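Local coordinates for Sn-glycerol-3-phosphate ABC transporter substrate-binding protein UspB (PDB 4MFI), which binds glycerophosphocholine as the extracytoplasmic substrate-binding subunit of an ABC transporter and probably delivers it to the membrane permease for uptake, at residues Ala258-Ala262 against Thr263-Ala267; Gly184-Leu187 against Gln188-Gly192. All coordinates share one frame; numbering follows the deposited sequence.

Contact 1: Ala258-Ala262 against Thr263-Ala267; sequences ANEFA and TGILA
A Schellman motif ends helix 257-262, where Glu260 and Phe261 meet Gly264, Ile265 and Leu266 through backbone bonds that turn the chain back over the last helical turn. Ile265 N reaches Glu260 O at 2.9 Å in a weak, bent bond, the i to i+5 link of the motif, and Leu266 N adds a second hydrogen bond to the same oxygen at 3.3 Å, from above the carbonyl plane. Gly264 N closes the tighter turn on Phe261 O (3.0 Å). Gly264 takes up a positive phi (95°), a conformation that glycine, lacking a side chain, enters easily.

Before the reversal, Thr263 grips the helix twice. Its N and its OG1 both donate to Asn259 O, from opposite faces of that carbonyl plane, with OG1 at 2.8 Å. The chi1 of 57° sets the hydroxyl between the backbone N and the carbonyl carbon of Thr263, facing back along the helix.

Apolar contact accompanies the polar closure. Leu266 passes obliquely across Glu260, and CD1 of Leu266 rests 3.6 Å from CB of Glu260. OE1 of Glu260 lies against the methyls of Leu266, while OE2 accepts from Asn255 N. Phe261, its CG anti to the backbone N (chi1 177°), is carried toward the departing chain: its CE1 lies 3.6 Å from Ala267 O, which sits at the ring edge, while the side chain also touches Ile279 of helix 276-282. One water donates to both Phe261 O (3.0 Å) and Leu266 O (2.6 Å), tying the last helical turn to the outgoing loop. Ala267 makes backbone bonds to Asn160 and Ser196 just before strand 268-272. The glycine with positive phi and the backbone bonds into the last turn make a Schellman C-cap, here between helix 257-262 and strand 268-272 of a periplasmic-binding-protein-like alpha/beta fold.

Contact 2: Gly184-Leu187 against Gln188-Gly192; sequences GPEL and QRVVG
Successive i to i+4 backbone bonds join Gly184-Leu187 to Gln188-Val191 near the C-terminal end of helix 177-191. Gln188 N donates to Gly184 O at 2.8 Å, and the series continues from Arg189 N to Pro185 O, Val190 N to Glu186 O and Val191 N to Leu187 O (3.1 Å). Gly192, with positive phi, ends the helical conformation.

On one flank, Glu186 and Arg189 run side by side as an i to i+3 salt bridge. Arg189 uses its guanidinium side-on: NE bonds to OE1 of Glu186 at 3.0 Å, and NH2 to OE2 of Glu186 at 2.7 Å. Both oxygens lie almost in the guanidinium plane and both N-H bonds are nearly straight, yet the two flat groups are turned 46° apart, and the nitrogens meet the carboxylate from above its plane. A bend at chi3 (70°) turns the arginine end toward the glutamate, and Val190 CG1 lies 3.6 Å above one guanidinium face, toward its rim. Leu187 instead packs on Ala163 and Trp164 of helix 161-166, while Gln188 NE2 bonds to Arg195 O. This is an amphipathic surface helix with an ion pair on one flank and an apolar side against the alpha/beta domain.

Contact 2 precedes contact 1 in the chain, and their centres lie about 14 Å apart. They meet directly where Ala267 CB packs 3.7 Å from Val191 CG1, bringing the loop entering strand 268-272 against the last turn of helix 177-191. Arg195 provides a second connection: NE bonds to Gly264 O, NH1 to Val191 O, and its own carbonyl oxygen accepts from Gln188 NE2. One residue thereby bridges the two helix ends. The centre of contact 1 lies about 21 Å, and that of contact 2 about 30 Å, from the centre of the chain, and both lie on the same side of it, far out in the alpha/beta structure.

Contact 1: Ala258-Ala262 against Thr263-Ala267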
loop_
_atom_site.group_PDB
_atom_site.type_symbol
_atom_site.label_atom_id
_atom_site.label_comp_id
_atom_site.label_asym_id
_atom_site.label_seq_id
_atom_site.Cartn_x
_atom_site.Cartn_y
_atom_site.Cartn_z
ATOM N N ALA A 258 11.037 -5.990 -9.119
ATOM C CA ALA A 258 11.174 -4.806 -9.963
ATOM C C ALA A 258 12.408 -4.933 -10.839
ATOM O O ALA A 258 12.375 -4.641 -12.037
ATOM C CB ALA A 258 11.254 -3.556 -9.117
ATOM N N ASN A 259 13.499 -5.375 -10.234
ATOM C CA ASN A 259 14.733 -5.591 -10.965
ATOM C C ASN A 259 14.655 -6.740 -11.984
ATOM O O ASN A 259 15.206 -6.645 -13.084
ATOM C CB ASN A 259 15.863 -5.821 -9.975
ATOM C CG ASN A 259 17.197 -5.579 -10.577
ATOM O OD1 ASN A 259 17.568 -4.442 -10.868
ATOM N ND2 ASN A 259 17.940 -6.649 -10.778
ATOM N N GLU A 260 13.984 -7.828 -11.626
ATOM C CA GLU A 260 13.828 -8.928 -12.577
ATOM C C GLU A 260 12.993 -8.511 -13.778
ATOM O O GLU A 260 13.242 -8.954 -14.900
ATOM C CB GLU A 260 13.241 -10.168 -11.898
ATOM C CG GLU A 260 14.247 -10.888 -11.008
ATOM C CD GLU A 260 13.747 -12.231 -10.519
ATOM O OE1 GLU A 260 12.860 -12.820 -11.172
ATOM O OE2 GLU A 260 14.248 -12.701 -9.478
ATOM N N PHE A 261 12.007 -7.653 -13.555
ATOM C CA PHE A 261 11.260 -7.106 -14.675
ATOM C C PHE A 261 12.130 -6.154 -15.504
ATOM O O PHE A 261 12.199 -6.268 -16.733
ATOM C CB PHE A 261 9.984 -6.383 -14.231
ATOM C CG PHE A 261 9.258 -5.758 -15.377
ATOM C CD1 PHE A 261 8.505 -6.547 -16.238
ATOM C CD2 PHE A 261 9.376 -4.401 -15.643
ATOM C CE1 PHE A 261 7.862 -5.994 -17.331
ATOM C CE2 PHE A 261 8.737 -3.838 -16.734
ATOM C CZ PHE A 261 7.971 -4.636 -17.577
ATOM N N ALA A 262 12.778 -5.204 -14.835
ATOM C CA ALA A 262 13.548 -4.173 -15.534
ATOM C C ALA A 262 14.705 -4.719 -16.361
ATOM O O ALA A 262 15.084 -4.112 -17.358
ATOM C CB ALA A 262 14.049 -3.119 -14.553
ATOM N N THR A 263 15.265 -5.853 -15.949
ATOM C CA THR A 263 16.399 -6.443 -16.655
ATOM C C THR A 263 15.949 -7.445 -17.711
ATOM O O THR A 263 16.776 -7.998 -18.439
ATOM C CB THR A 263 17.395 -7.138 -15.692
ATOM O OG1 THR A 263 16.710 -8.140 -14.931
ATOM C CG2 THR A 263 18.012 -6.132 -14.748
ATOM N N GLY A 264 14.645 -7.702 -17.783
ATOM C CA GLY A 264 14.105 -8.532 -18.844
ATOM C C GLY A 264 13.928 -10.007 -18.527
ATOM O O GLY A 264 13.626 -10.794 -19.422
ATOM N N ILE A 265 14.112 -10.393 -17.267
ATOM C CA ILE A 265 13.932 -11.790 -16.879
ATOM C C ILE A 265 12.446 -12.184 -16.899
ATOM O O ILE A 265 12.099 -13.328 -17.217
ATOM C CB ILE A 265 14.517 -12.057 -15.475
ATOM C CG1 ILE A 265 15.987 -11.635 -15.409
ATOM C CG2 ILE A 265 14.358 -13.531 -15.088
ATOM C CD1 ILE A 265 16.853 -12.241 -16.499
ATOM N N LEU A 266 11.580 -11.228 -16.568
ATOM C CA LEU A 266 10.133 -11.429 -16.507
ATOM C C LEU A 266 9.444 -10.591 -17.567
ATOM O O LEU A 266 9.692 -9.385 -17.654
ATOM C CB LEU A 266 9.595 -10.982 -15.148
ATOM C CG LEU A 266 10.278 -11.553 -13.911
ATOM C CD1 LEU A 266 9.767 -10.847 -12.661
ATOM C CD2 LEU A 266 10.079 -13.069 -13.800
ATOM N N ALA A 267 8.536 -11.191 -18.340
ATOM C CA ALA A 267 7.778 -10.412 -19.331
ATOM C C ALA A 267 6.750 -9.486 -18.680
ATOM O O ALA A 267 6.283 -8.531 -19.302
ATOM C CB ALA A 267 7.093 -11.323 -20.333
HETATM O O HOH W 1 10.901 -7.532 -19.075
#

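Contact 2: Gly184-Leu187 against Gln188-Gly192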
loop_
_atom_site.group_PDB
_atom_site.type_symbol
_atom_site.label_atom_id
_atom_site.label_comp_id
_atom_site.label_asym_id
_atom_site.label_seq_id
_atom_site.Cartn_x
_atom_site.Cartn_y
_atom_site.Cartn_z
ATOM N N GLY A 184 -0.414 -16.616 -20.823
ATOM C CA GLY A 184 0.829 -16.999 -20.169
ATOM C C GLY A 184 1.735 -17.927 -20.957
ATOM O O GLY A 184 2.912 -17.619 -21.146
ATOM N N PRO A 185 1.204 -19.077 -21.414
ATOM C CA PRO A 185 2.058 -20.027 -22.135
ATOM C C PRO A 185 2.651 -19.457 -23.422
ATOM O O PRO A 185 3.792 -19.785 -23.751
ATOM C CB PRO A 185 1.103 -21.184 -22.438
ATOM C CG PRO A 185 0.161 -21.159 -21.251
ATOM C CD PRO A 185 -0.081 -19.687 -21.024
ATOM N N GLU A 186 1.913 -18.609 -24.133
ATOM C CA GLU A 186 2.488 -17.986 -25.322
ATOM C C GLU A 186 3.588 -17.004 -24.956
ATOM O O GLU A 186 4.629 -16.952 -25.613
ATOM C CB GLU A 186 1.419 -17.304 -26.177
ATOM C CG GLU A 186 1.965 -16.624 -27.435
ATOM C CD GLU A 186 2.457 -17.584 -28.517
ATOM O OE1 GLU A 186 2.518 -18.815 -28.296
ATOM O OE2 GLU A 186 2.781 -17.082 -29.613
ATOM N N LEU A 187 3.372 -16.224 -23.903
ATOM C CA LEU A 187 4.429 -15.341 -23.419
ATOM C C LEU A 187 5.655 -16.142 -22.988
ATOM O O LEU A 187 6.788 -15.724 -23.226
ATOM C CB LEU A 187 3.920 -14.464 -22.276
ATOM C CG LEU A 187 3.032 -13.294 -22.708
ATOM C CD1 LEU A 187 2.268 -12.762 -21.506
ATOM C CD2 LEU A 187 3.881 -12.196 -23.356
ATOM N N GLN A 188 5.444 -17.304 -22.378
ATOM C CA GLN A 188 6.575 -18.150 -21.999
ATOM C C GLN A 188 7.374 -18.620 -23.221
ATOM O O GLN A 188 8.607 -18.653 -23.193
ATOM C CB GLN A 188 6.105 -19.354 -21.176
ATOM C CG GLN A 188 7.240 -20.233 -20.669
ATOM C CD GLN A 188 8.185 -19.496 -19.740
ATOM O OE1 GLN A 188 7.755 -18.887 -18.756
ATOM N NE2 GLN A 188 9.477 -19.538 -20.049
ATOM N N ARG A 189 6.676 -18.985 -24.293
ATOM C CA ARG A 189 7.352 -19.377 -25.525
ATOM C C ARG A 189 8.222 -18.237 -26.037
ATOM O O ARG A 189 9.363 -18.459 -26.472
ATOM C CB ARG A 189 6.329 -19.762 -26.594
ATOM C CG ARG A 189 6.961 -20.244 -27.889
ATOM C CD ARG A 189 5.915 -20.549 -28.949
ATOM N NE ARG A 189 5.270 -19.338 -29.451
ATOM C CZ ARG A 189 5.812 -18.528 -30.354
ATOM N NH1 ARG A 189 7.015 -18.795 -30.851
ATOM N NH2 ARG A 189 5.154 -17.448 -30.755
ATOM N N VAL A 190 7.696 -17.014 -26.007
ATOM C CA VAL A 190 8.435 -15.926 -26.641
ATOM C C VAL A 190 9.575 -15.376 -25.789
ATOM O O VAL A 190 10.468 -14.730 -26.330
ATOM C CB VAL A 190 7.535 -14.774 -27.171
ATOM C CG1 VAL A 190 6.460 -15.309 -28.113
ATOM C CG2 VAL A 190 6.934 -13.989 -26.039
ATOM N N VAL A 191 9.576 -15.617 -24.475
ATOM C CA VAL A 191 10.726 -15.172 -23.676
ATOM C C VAL A 191 11.881 -16.185 -23.688
ATOM O O VAL A 191 13.043 -15.813 -23.517
ATOM C CB VAL A 191 10.370 -14.768 -22.210
ATOM C CG1 VAL A 191 9.416 -13.579 -22.189
ATOM C CG2 VAL A 191 9.833 -15.963 -21.407
ATOM N N GLY A 192 11.570 -17.461 -23.890
ATOM C CA GLY A 192 12.607 -18.474 -23.989
ATOM C C GLY A 192 13.067 -19.061 -22.664
ATOM O O GLY A 192 12.479 -18.807 -21.605
#